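Local coordinates for putative fumarylacetoacetate hydrolase family protein (PDB 3S52) that is a putative member of the fumarylacetoacetate hydrolase family, with a mixed beta core, whose own function is not established, at residues V45-P50 against A102-L107; V61-P64 against S69-H72; E157-G162 against V198-S203; D205-M210 against V216-I221. All coordinates share one frame; numbering follows the deposited sequence.

Interaction 1 of 4, residues V45-P50 against A102-L107; sequences VLFIKP and ALDLTL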
loop_
_atom_site.group_PDB
_atom_site.type_symbol
_atom_site.label_atom_id
_atom_site.label_comp_id
_atom_site.label_asym_id
_atom_site.label_seq_id
_atom_site.Cartn_x
_atom_site.Cartn_y
_atom_site.Cartn_z
ATOM N N VAL A 45 6.085 12.390 5.046
ATOM C CA VAL A 45 5.120 11.968 4.038
ATOM C C VAL A 45 5.283 10.472 3.800
ATOM O O VAL A 45 6.352 10.012 3.417
ATOM C CB VAL A 45 5.381 12.726 2.743
ATOM C CG1 VAL A 45 4.458 12.242 1.650
ATOM C CG2 VAL A 45 5.207 14.227 2.997
ATOM N N LEU A 46 4.226 9.711 4.059
ATOM C CA LEU A 46 4.315 8.249 4.032
ATOM C C LEU A 46 3.426 7.657 2.952
ATOM O O LEU A 46 2.278 8.062 2.796
ATOM C CB LEU A 46 3.895 7.666 5.387
ATOM C CG LEU A 46 4.781 8.040 6.579
ATOM C CD1 LEU A 46 4.458 7.149 7.759
ATOM C CD2 LEU A 46 6.253 7.847 6.189
ATOM N N PHE A 47 3.953 6.696 2.202
ATOM C CA PHE A 47 3.114 5.898 1.318
ATOM C C PHE A 47 3.685 4.498 1.304
ATOM O O PHE A 47 4.741 4.258 1.898
ATOM C CB PHE A 47 3.051 6.503 -0.088
ATOM C CG PHE A 47 4.395 6.603 -0.772
ATOM C CD1 PHE A 47 5.215 7.701 -0.568
ATOM C CD2 PHE A 47 4.822 5.605 -1.636
ATOM C CE1 PHE A 47 6.449 7.793 -1.198
ATOM C CE2 PHE A 47 6.060 5.682 -2.273
ATOM C CZ PHE A 47 6.874 6.770 -2.053
ATOM N N ILE A 48 3.014 3.575 0.626
ATOM C CA ILE A 48 3.378 2.161 0.740
ATOM C C ILE A 48 3.348 1.508 -0.635
ATOM O O ILE A 48 2.522 1.878 -1.461
ATOM C CB ILE A 48 2.392 1.411 1.674
ATOM C CG1 ILE A 48 2.443 1.992 3.091
ATOM C CG2 ILE A 48 2.684 -0.118 1.697
ATOM C CD1 ILE A 48 1.483 1.322 4.093
ATOM N N LYS A 49 4.251 0.553 -0.875
ATOM C CA LYS A 49 4.207 -0.267 -2.073
ATOM C C LYS A 49 3.916 -1.708 -1.655
ATOM O O LYS A 49 4.368 -2.159 -0.596
ATOM C CB LYS A 49 5.540 -0.243 -2.816
ATOM C CG LYS A 49 6.085 1.132 -3.209
ATOM C CD LYS A 49 7.371 0.941 -4.039
ATOM C CE LYS A 49 8.048 2.248 -4.418
ATOM N NZ LYS A 49 7.562 2.813 -5.721
ATOM N N PRO A 50 3.165 -2.447 -2.484
ATOM C CA PRO A 50 2.811 -3.813 -2.079
ATOM C C PRO A 50 3.845 -4.814 -2.567
ATOM O O PRO A 50 4.751 -4.440 -3.304
ATOM C CB PRO A 50 1.488 -4.039 -2.807
ATOM C CG PRO A 50 1.664 -3.254 -4.095
ATOM C CD PRO A 50 2.465 -2.028 -3.718
ATOM N N ALA A 102 17.341 0.617 -3.417
ATOM C CA ALA A 102 16.206 0.420 -4.309
ATOM C C ALA A 102 16.012 1.605 -5.247
ATOM O O ALA A 102 16.596 2.676 -5.055
ATOM C CB ALA A 102 14.926 0.184 -3.500
ATOM N N LEU A 103 15.185 1.387 -6.261
ATOM C CA LEU A 103 14.625 2.454 -7.088
ATOM C C LEU A 103 13.141 2.572 -6.777
ATOM O O LEU A 103 12.382 1.623 -6.966
ATOM C CB LEU A 103 14.771 2.116 -8.573
ATOM C CG LEU A 103 16.205 1.947 -9.068
ATOM C CD1 LEU A 103 16.219 1.614 -10.548
ATOM C CD2 LEU A 103 17.003 3.212 -8.790
ATOM N N ASP A 104 12.710 3.734 -6.305
ATOM C CA ASP A 104 11.295 3.932 -6.137
ATOM C C ASP A 104 10.902 4.532 -7.472
ATOM O O ASP A 104 10.967 5.753 -7.667
ATOM C CB ASP A 104 11.094 4.915 -4.964
ATOM C CG ASP A 104 9.707 5.568 -4.931
ATOM O OD1 ASP A 104 8.771 5.094 -5.617
ATOM O OD2 ASP A 104 9.562 6.566 -4.180
ATOM N N LEU A 105 10.398 3.672 -8.360
ATOM C CA LEU A 105 10.030 4.100 -9.711
ATOM C C LEU A 105 8.670 4.752 -9.651
ATOM O O LEU A 105 7.755 4.244 -9.005
ATOM C CB LEU A 105 9.972 2.934 -10.706
ATOM C CG LEU A 105 11.196 2.040 -10.932
ATOM C CD1 LEU A 105 10.879 1.008 -11.999
ATOM C CD2 LEU A 105 12.404 2.861 -11.325
ATOM N N THR A 106 8.521 5.854 -10.369
ATOM C CA THR A 106 7.360 6.699 -10.185
ATOM C C THR A 106 6.817 7.101 -11.535
ATOM O O THR A 106 7.581 7.492 -12.412
ATOM C CB THR A 106 7.755 7.971 -9.415
ATOM O OG1 THR A 106 8.271 7.608 -8.126
ATOM C CG2 THR A 106 6.542 8.927 -9.246
ATOM N N LEU A 107 5.503 7.060 -11.709
ATOM C CA LEU A 107 4.980 7.586 -12.957
ATOM C C LEU A 107 4.755 9.042 -12.637
ATOM O O LEU A 107 3.731 9.432 -12.081
ATOM C CB LEU A 107 3.670 6.880 -13.313
ATOM C CG LEU A 107 3.867 5.382 -13.599
ATOM C CD1 LEU A 107 2.539 4.618 -13.739
ATOM C CD2 LEU A 107 4.725 5.196 -14.835
#

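Interaction 2 of 4, residues V61-P64 against S69-H72; sequences VSIP and SVHH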
loop_
_atom_site.group_PDB
_atom_site.type_symbol
_atom_site.label_atom_id
_atom_site.label_comp_id
_atom_site.label_asym_id
_atom_site.label_seq_id
_atom_site.Cartn_x
_atom_site.Cartn_y
_atom_site.Cartn_z
ATOM N N VAL A 61 14.974 -4.638 -15.750
ATOM C CA VAL A 61 13.910 -3.936 -15.053
ATOM C C VAL A 61 12.828 -3.496 -16.033
ATOM O O VAL A 61 13.059 -2.654 -16.888
ATOM C CB VAL A 61 14.473 -2.701 -14.315
ATOM C CG1 VAL A 61 13.355 -1.879 -13.676
ATOM C CG2 VAL A 61 15.513 -3.143 -13.266
ATOM N N SER A 62 11.646 -4.079 -15.892
ATOM C CA SER A 62 10.508 -3.761 -16.749
ATOM C C SER A 62 9.821 -2.485 -16.276
ATOM O O SER A 62 9.603 -2.301 -15.081
ATOM C CB SER A 62 9.508 -4.921 -16.715
ATOM O OG SER A 62 8.272 -4.534 -17.283
ATOM N N ILE A 63 9.475 -1.604 -17.208
ATOM C CA ILE A 63 8.693 -0.423 -16.864
ATOM C C ILE A 63 7.439 -0.377 -17.748
ATOM O O ILE A 63 7.479 -0.837 -18.888
ATOM C CB ILE A 63 9.522 0.854 -17.032
ATOM C CG1 ILE A 63 9.873 1.087 -18.507
ATOM C CG2 ILE A 63 10.800 0.772 -16.190
ATOM C CD1 ILE A 63 10.576 2.434 -18.752
ATOM N N PRO A 64 6.318 0.154 -17.224
ATOM C CA PRO A 64 5.126 0.175 -18.080
ATOM C C PRO A 64 5.278 1.190 -19.215
ATOM O O PRO A 64 5.967 2.196 -19.024
ATOM C CB PRO A 64 4.003 0.583 -17.118
ATOM C CG PRO A 64 4.669 1.300 -16.001
ATOM C CD PRO A 64 6.059 0.709 -15.879
ATOM N N SER A 69 5.916 9.045 -18.575
ATOM C CA SER A 69 7.324 8.783 -18.303
ATOM C C SER A 69 7.513 8.154 -16.926
ATOM O O SER A 69 6.780 8.459 -15.981
ATOM C CB SER A 69 8.144 10.065 -18.417
ATOM O OG SER A 69 7.710 11.009 -17.454
ATOM N N VAL A 70 8.487 7.254 -16.846
ATOM C CA VAL A 70 8.862 6.588 -15.615
ATOM C C VAL A 70 10.193 7.160 -15.116
ATOM O O VAL A 70 11.199 7.136 -15.836
ATOM C CB VAL A 70 8.986 5.065 -15.858
ATOM C CG1 VAL A 70 9.415 4.349 -14.602
ATOM C CG2 VAL A 70 7.665 4.505 -16.373
ATOM N N HIS A 71 10.191 7.676 -13.886
ATOM C CA HIS A 71 11.380 8.298 -13.299
ATOM C C HIS A 71 12.074 7.418 -12.252
ATOM O O HIS A 71 11.414 6.778 -11.435
ATOM C CB HIS A 71 11.005 9.636 -12.643
ATOM C CG HIS A 71 10.753 10.746 -13.617
ATOM N ND1 HIS A 71 10.147 10.543 -14.840
ATOM C CD2 HIS A 71 11.020 12.072 -13.544
ATOM C CE1 HIS A 71 10.057 11.697 -15.480
ATOM N NE2 HIS A 71 10.584 12.639 -14.718
ATOM N N HIS A 72 13.403 7.406 -12.265
ATOM C CA HIS A 72 14.166 6.710 -11.236
ATOM C C HIS A 72 14.230 7.551 -9.939
ATOM O O HIS A 72 14.349 8.778 -9.999
ATOM C CB HIS A 72 15.582 6.404 -11.746
ATOM C CG HIS A 72 16.330 7.612 -12.231
ATOM N ND1 HIS A 72 16.922 8.519 -11.376
ATOM C CD2 HIS A 72 16.581 8.064 -13.486
ATOM C CE1 HIS A 72 17.498 9.479 -12.081
ATOM N NE2 HIS A 72 17.305 9.227 -13.364
#

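Interaction 3 of 4, residues E157-G162 against V198-S203; sequences EIRQQG and VGPMQS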
loop_
_atom_site.group_PDB
_atom_site.type_symbol
_atom_site.label_atom_id
_atom_site.label_comp_id
_atom_site.label_asym_id
_atom_site.label_seq_id
_atom_site.Cartn_x
_atom_site.Cartn_y
_atom_site.Cartn_z
ATOM N N GLU A 157 26.450 8.231 -17.467
ATOM C CA GLU A 157 26.325 9.585 -16.933
ATOM C C GLU A 157 25.727 9.579 -15.526
ATOM O O GLU A 157 24.678 8.975 -15.289
ATOM C CB GLU A 157 25.428 10.422 -17.845
ATOM C CG GLU A 157 25.139 11.802 -17.289
ATOM C CD GLU A 157 23.984 12.498 -17.993
ATOM O OE1 GLU A 157 23.629 12.093 -19.118
ATOM O OE2 GLU A 157 23.428 13.454 -17.410
ATOM N N ILE A 158 26.370 10.260 -14.592
ATOM C CA ILE A 158 25.854 10.287 -13.226
ATOM C C ILE A 158 24.539 11.038 -13.199
ATOM O O ILE A 158 24.450 12.158 -13.681
ATOM C CB ILE A 158 26.793 11.013 -12.284
ATOM C CG1 ILE A 158 28.046 10.178 -12.058
ATOM C CG2 ILE A 158 26.078 11.316 -10.954
ATOM C CD1 ILE A 158 29.139 10.932 -11.356
ATOM N N ARG A 159 23.529 10.415 -12.616
ATOM C CA ARG A 159 22.170 10.959 -12.557
ATOM C C ARG A 159 21.813 11.396 -11.136
ATOM O O ARG A 159 21.276 12.487 -10.921
ATOM C CB ARG A 159 21.163 9.970 -13.144
ATOM C CG ARG A 159 21.419 9.745 -14.635
ATOM C CD ARG A 159 20.893 10.910 -15.444
ATOM N NE ARG A 159 19.439 10.862 -15.416
ATOM C CZ ARG A 159 18.686 10.286 -16.352
ATOM N NH1 ARG A 159 19.252 9.737 -17.431
ATOM N NH2 ARG A 159 17.364 10.277 -16.209
ATOM N N GLN A 160 21.989 10.486 -10.188
ATOM C CA GLN A 160 21.896 10.850 -8.781
ATOM C C GLN A 160 23.159 10.433 -8.038
ATOM O O GLN A 160 23.740 9.381 -8.324
ATOM C CB GLN A 160 20.664 10.214 -8.150
ATOM C CG GLN A 160 19.369 10.500 -8.900
ATOM C CD GLN A 160 18.171 9.950 -8.170
ATOM O OE1 GLN A 160 17.640 8.901 -8.527
ATOM N NE2 GLN A 160 17.745 10.650 -7.127
ATOM N N GLN A 161 23.640 11.306 -7.159
ATOM C CA GLN A 161 24.721 10.953 -6.240
ATOM C C GLN A 161 24.466 11.671 -4.930
ATOM O O GLN A 161 24.498 12.899 -4.894
ATOM C CB GLN A 161 26.082 11.370 -6.842
ATOM C CG GLN A 161 27.309 10.976 -5.992
ATOM C CD GLN A 161 28.640 11.189 -6.721
ATOM O OE1 GLN A 161 28.804 10.769 -7.869
ATOM N NE2 GLN A 161 29.591 11.848 -6.054
ATOM N N GLY A 162 24.278 10.930 -3.844
ATOM C CA GLY A 162 23.892 11.561 -2.601
ATOM C C GLY A 162 24.368 10.782 -1.396
ATOM O O GLY A 162 25.062 9.780 -1.531
ATOM N N VAL A 198 16.370 13.207 -9.684
ATOM C CA VAL A 198 15.348 12.327 -10.219
ATOM C C VAL A 198 15.081 12.639 -11.691
ATOM O O VAL A 198 15.033 13.808 -12.093
ATOM C CB VAL A 198 14.052 12.426 -9.385
ATOM C CG1 VAL A 198 12.916 11.685 -10.062
ATOM C CG2 VAL A 198 14.304 11.863 -7.984
ATOM N N GLY A 199 14.907 11.593 -12.496
ATOM C CA GLY A 199 14.737 11.782 -13.923
ATOM C C GLY A 199 14.162 10.587 -14.650
ATOM O O GLY A 199 14.018 9.512 -14.076
ATOM N N PRO A 200 13.834 10.772 -15.936
ATOM C CA PRO A 200 13.166 9.726 -16.720
ATOM C C PRO A 200 14.128 8.624 -17.153
ATOM O O PRO A 200 15.326 8.842 -17.313
ATOM C CB PRO A 200 12.648 10.486 -17.946
ATOM C CG PRO A 200 13.599 11.624 -18.108
ATOM C CD PRO A 200 14.051 12.007 -16.714
HETATM N N MSE A 201 13.588 7.432 -17.325
HETATM C CA MSE A 201 14.337 6.332 -17.902
HETATM C C MSE A 201 13.570 5.864 -19.109
HETATM O O MSE A 201 12.369 6.097 -19.199
HETATM C CB MSE A 201 14.423 5.177 -16.922
HETATM C CG MSE A 201 14.829 5.583 -15.526
HETATM SE SE MSE A 201 15.266 3.991 -14.527
HETATM C CE MSE A 201 13.514 3.175 -14.565
ATOM N N GLN A 202 14.250 5.188 -20.025
ATOM C CA GLN A 202 13.551 4.550 -21.137
ATOM C C GLN A 202 14.131 3.180 -21.440
ATOM O O GLN A 202 15.234 2.837 -21.006
ATOM C CB GLN A 202 13.539 5.429 -22.393
ATOM C CG GLN A 202 14.908 5.862 -22.905
ATOM C CD GLN A 202 14.814 6.780 -24.131
ATOM O OE1 GLN A 202 13.873 7.564 -24.269
ATOM N NE2 GLN A 202 15.798 6.685 -25.017
ATOM N N SER A 203 13.355 2.390 -22.168
ATOM C CA SER A 203 13.783 1.071 -22.567
ATOM C C SER A 203 15.160 1.150 -23.238
ATOM O O SER A 203 15.393 1.981 -24.114
ATOM C CB SER A 203 12.742 0.462 -23.507
ATOM O OG SER A 203 12.895 -0.940 -23.553
HETATM O O HOH W 1 17.058 8.037 -19.483
#

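Interaction 4 of 4, residues D205-M210 against V216-I221; sequences DMLKIM and VNTRII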
loop_
_atom_site.group_PDB
_atom_site.type_symbol
_atom_site.label_atom_id
_atom_site.label_comp_id
_atom_site.label_asym_id
_atom_site.label_seq_id
_atom_site.Cartn_x
_atom_site.Cartn_y
_atom_site.Cartn_z
ATOM N N ASP A 205 18.086 1.726 -21.550
ATOM C CA ASP A 205 19.066 2.381 -20.687
ATOM C C ASP A 205 19.814 1.344 -19.869
ATOM O O ASP A 205 19.241 0.333 -19.462
ATOM C CB ASP A 205 18.400 3.355 -19.724
ATOM C CG ASP A 205 17.916 4.626 -20.406
ATOM O OD1 ASP A 205 18.291 4.893 -21.571
ATOM O OD2 ASP A 205 17.168 5.370 -19.746
HETATM N N MSE A 206 21.097 1.603 -19.650
HETATM C CA MSE A 206 21.926 0.794 -18.773
HETATM C C MSE A 206 22.097 1.521 -17.451
HETATM O O MSE A 206 22.438 2.706 -17.420
HETATM C CB MSE A 206 23.300 0.589 -19.391
HETATM C CG MSE A 206 23.377 -0.521 -20.418
HETATM SE SE MSE A 206 25.158 -0.550 -21.206
HETATM C CE MSE A 206 26.236 -0.316 -19.602
ATOM N N LEU A 207 21.877 0.807 -16.359
ATOM C CA LEU A 207 21.979 1.401 -15.045
ATOM C C LEU A 207 23.155 0.819 -14.289
ATOM O O LEU A 207 23.349 -0.394 -14.274
ATOM C CB LEU A 207 20.704 1.134 -14.258
ATOM C CG LEU A 207 19.538 2.101 -14.431
ATOM C CD1 LEU A 207 19.178 2.253 -15.899
ATOM C CD2 LEU A 207 18.346 1.621 -13.610
ATOM N N LYS A 208 23.939 1.682 -13.662
ATOM C CA LYS A 208 24.921 1.213 -12.684
ATOM C C LYS A 208 24.560 1.848 -11.360
ATOM O O LYS A 208 24.474 3.074 -11.262
ATOM C CB LYS A 208 26.346 1.599 -13.077
ATOM C CG LYS A 208 27.361 1.272 -11.993
ATOM C CD LYS A 208 28.752 1.763 -12.346
ATOM C CE LYS A 208 29.129 1.365 -13.758
ATOM N NZ LYS A 208 28.954 -0.095 -13.993
ATOM N N ILE A 209 24.329 1.021 -10.346
ATOM C CA ILE A 209 23.862 1.536 -9.072
ATOM C C ILE A 209 24.878 1.204 -8.008
ATOM O O ILE A 209 25.362 0.082 -7.940
ATOM C CB ILE A 209 22.520 0.926 -8.656
ATOM C CG1 ILE A 209 21.435 1.225 -9.690
ATOM C CG2 ILE A 209 22.099 1.445 -7.281
ATOM C CD1 ILE A 209 20.780 -0.017 -10.232
HETATM N N MSE A 210 25.194 2.171 -7.162
HETATM C CA MSE A 210 26.172 1.911 -6.116
HETATM C C MSE A 210 25.689 2.309 -4.738
HETATM O O MSE A 210 25.045 3.349 -4.567
HETATM C CB MSE A 210 27.490 2.582 -6.432
HETATM C CG MSE A 210 28.377 1.731 -7.317
HETATM SE SE MSE A 210 30.015 2.668 -7.757
HETATM C CE MSE A 210 29.366 3.557 -9.357
ATOM N N VAL A 216 25.682 -2.733 -8.317
ATOM C CA VAL A 216 24.805 -3.602 -9.103
ATOM C C VAL A 216 24.562 -2.949 -10.456
ATOM O O VAL A 216 24.462 -1.722 -10.555
ATOM C CB VAL A 216 23.424 -3.842 -8.434
ATOM C CG1 VAL A 216 23.514 -4.863 -7.305
ATOM C CG2 VAL A 216 22.836 -2.540 -7.932
ATOM N N ASN A 217 24.454 -3.776 -11.491
ATOM C CA ASN A 217 24.201 -3.305 -12.843
ATOM C C ASN A 217 22.966 -3.944 -13.445
ATOM O O ASN A 217 22.660 -5.115 -13.200
ATOM C CB ASN A 217 25.386 -3.605 -13.747
ATOM C CG ASN A 217 26.650 -3.002 -13.241
ATOM O OD1 ASN A 217 26.973 -1.860 -13.554
ATOM N ND2 ASN A 217 27.385 -3.765 -12.440
ATOM N N THR A 218 22.253 -3.174 -14.244
ATOM C CA THR A 218 21.081 -3.719 -14.888
ATOM C C THR A 218 20.706 -2.872 -16.099
ATOM O O THR A 218 21.394 -1.909 -16.437
ATOM C CB THR A 218 19.915 -3.875 -13.887
ATOM O OG1 THR A 218 18.943 -4.787 -14.413
ATOM C CG2 THR A 218 19.251 -2.522 -13.561
ATOM N N ARG A 219 19.628 -3.262 -16.760
ATOM C CA ARG A 219 19.207 -2.635 -17.996
ATOM C C ARG A 219 17.700 -2.486 -17.930
ATOM O O ARG A 219 17.022 -3.323 -17.323
ATOM C CB ARG A 219 19.603 -3.539 -19.166
ATOM C CG ARG A 219 19.448 -2.932 -20.527
ATOM C CD ARG A 219 19.912 -3.918 -21.593
ATOM N NE ARG A 219 21.286 -4.356 -21.342
ATOM C CZ ARG A 219 22.372 -3.676 -21.705
ATOM N NH1 ARG A 219 22.254 -2.518 -22.346
ATOM N NH2 ARG A 219 23.577 -4.155 -21.421
ATOM N N ILE A 220 17.176 -1.421 -18.528
ATOM C CA ILE A 220 15.730 -1.234 -18.621
ATOM C C ILE A 220 15.212 -1.966 -19.858
ATOM O O ILE A 220 15.739 -1.777 -20.958
ATOM C CB ILE A 220 15.345 0.256 -18.707
ATOM C CG1 ILE A 220 15.990 1.048 -17.573
ATOM C CG2 ILE A 220 13.844 0.427 -18.666
ATOM C CD1 ILE A 220 15.657 0.521 -16.205
ATOM N N ILE A 221 14.174 -2.782 -19.681
ATOM C CA ILE A 221 13.692 -3.658 -20.749
ATOM C C ILE A 221 12.724 -4.712 -20.232
ATOM O O ILE A 221 13.142 -5.764 -19.744
ATOM C CB ILE A 221 14.854 -4.409 -21.429
HETATM O O HOH W 2 26.052 -1.106 -15.974
#

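Interaction 1 of 4, residues V45-P50 against A102-L107
The F47 ring turns its edge to D104: CZ stands 3.4 Å from D104 OD2, which lies in the ring plane, while the carboxylate itself is rotated 41° from that plane. Ring and acid approach from opposite directions, so the positively polarised rim of C-H groups faces the anionic oxygen, a meeting that suits phenylalanine beside a buried acid. A bound sulfate lies about 4 Å from the F47 side chain. The other carboxylate oxygen takes the salt bridge, K49 NZ to D104 OD1 at 2.6 Å, with the ammonium coming from above the carboxylate plane, 38° out of it. The K49 chain runs extended from CB and bends only at its last torsion (chi4 -90°), which swings NZ onto the acid. A lysine fits here because its one nitrogen has further acceptors, the carbonyls of K125 and S130, so a buried charge is gripped by three bonds. D104 OD2 pairs with K125 NZ and lies close to E73 and E75, an acidic group consistent with the metal site of relatives. In the fold, the contact spans from strand 45-50, paired with strand 21-26, to strand 96-107, which runs between strands 70-80 and 131-138; E122 of the second subunit packs on F47.

Interaction 2 of 4, residues V61-P64 against S69-H72
V70 carries its side of this contact alone, spreading two methyl groups over I63 and P64 and so joining the loop after strand 54-56 to the start of strand 70-80. Immediately before it, S69 N is hydrogen-bonded to E109 OE2, just ahead of the weakly bonded strand from which V70 projects. V70 has CG1 trans to its backbone N (chi1 178°) and CG2 beside that N, so both branches of the forked side chain face the 61-64 loop. CG2 does most of the touching: it lies 4.1 Å from I63 CB, 4.2 Å from P64 CD and 3.9 Å from the carbonyl oxygen P64 O. CG1 reaches I63 CG2 at 4.2 Å. The proline ring and the valine side chain cross at about a right angle, whereas I63 approaches at a slant, its CG1 branch directed to the space between its own N and carbonyl carbon (chi1 66°), which leaves CB and CG2 as the parts that face V70. Beyond V70, H71 and H72 carry the strand onward: their backbones bond to T106 and G199, so the strand has a neighbour along each edge. Behind the contact I63 also packs on M201 and I220, and P64 on L107 and F127. Branched and cyclic residues suit such a place, since valine, isoleucine and proline are stiff and compact. With apolar side chains on both sides and one carbonyl oxygen against a methyl, the contact rests on close packing, through dispersion forces and the exclusion of water.

Interaction 3 of 4, residues E157-G162 against V198-S203
A classic beta bulge in strand 157-163, where R159 and Q160 both stand opposite L152, lets two successive side chains turn to the 198-203 segment. The principal polar tie is the hydrogen bond from R159 NH2 to P200 O, 2.7 Å long with an angle of 149° at the hydrogen. The acceptor lies close to the guanidinium plane, and seen from the carbonyl the donor is tilted from its plane. A long, flexible arginine suits this job because its chain can fold, here at chi2 and chi3 (-77° and -71°), to bring the planar end edge-on to the backbone. G199, with no side chain, lets that edge pass close by, R159 NH2 lying 3.6 Å from G199 C. Van der Waals contact follows: R159 NH2 also rests against the P200 ring, 3.8 Å from CD, and Q160 runs alongside V198, pointing the same way, with NE2 3.7 Å from V198 CG2. The polar end of Q160 serves other partners: OE1 accepts from I74 N and from H72 ND1, and NE2 bonds to T194 OG1. Its amide, offering donor and acceptor together, thus links the antiparallel sheet of strand 157-163 to the mixed sheet of strand 70-80. Solvent adds the final contribution, for water 1 donates to P200 O at 2.9 Å and accepts only a weak bond from R159 NH1, 3.5 Å away.

Interaction 4 of 4, residues D205-M210 against V216-I221
Strands 206-210 and 216-219 run antiparallel, their axes 163° apart and 4.6 Å at closest approach, with L207-T218 and I209-V216 as hydrogen-bonded pairs and M206-R219 and K208-N217 as non-hydrogen-bonded ones. This is a beta hairpin at the margin of the four-stranded sheet. L207 and T218 are bonded both ways, L207 N to T218 O at 2.8 Å and T218 N to L207 O at 3.0 Å, and I209-V216 likewise; past the strand end I220 N still reaches D205 O. On the face with L207, I209, V216 and T218 the packing is apolar: I209 CB meets V216 CG2 at 3.6 Å, and L207 CD1 meets I220 CG1 at 3.8 Å. Beta-branched I209, V216 and T218 favour the extended backbone, and L207 adds bulk to this side, which rests on V101 and L103. T218, more polar, sends OG1 to Q59 O while its methyl leans on L207. On the other face K208 lies alongside N217, its chain bending at chi3 and chi4 (-48° and -53°) so that NZ donates to N217 OD1 at 2.7 Å, in the plane of the amide carbonyl. Water 2 donates to the same OD1 and, more distantly, to L207 O. The guanidinium of R219 lies beside the side chain of M206, modelled as selenomethionine, the two pointing the same way. The chemistry is therefore two-sided: the polar ends of K208, N217 and R219 suit the more exposed face, the apolar face packs against the core, and the backbone ladder holds the strands together whatever the side chains, whose pairings are specific to this register.

How the interactions relate
From the N terminus, interaction 1 closes the widest of these loops, bringing strand 45-50 to strand 96-107. Interaction 2 is nested inside it, a short turn-back into strand 70-80; T106 O and H71 N then bond the two contacts together. Interactions 3 and 4 follow in series, so none of the four cross. Interaction 3 folds the chain from strand 157-163 onto strand 199-201, which lies beside strand 70-80 through V70 O to M201 N and H72 N to G199 O. Interaction 4 closes the C-terminal hairpin, whose end backs onto V61. Together they join the mixed sheet to the four-stranded antiparallel one.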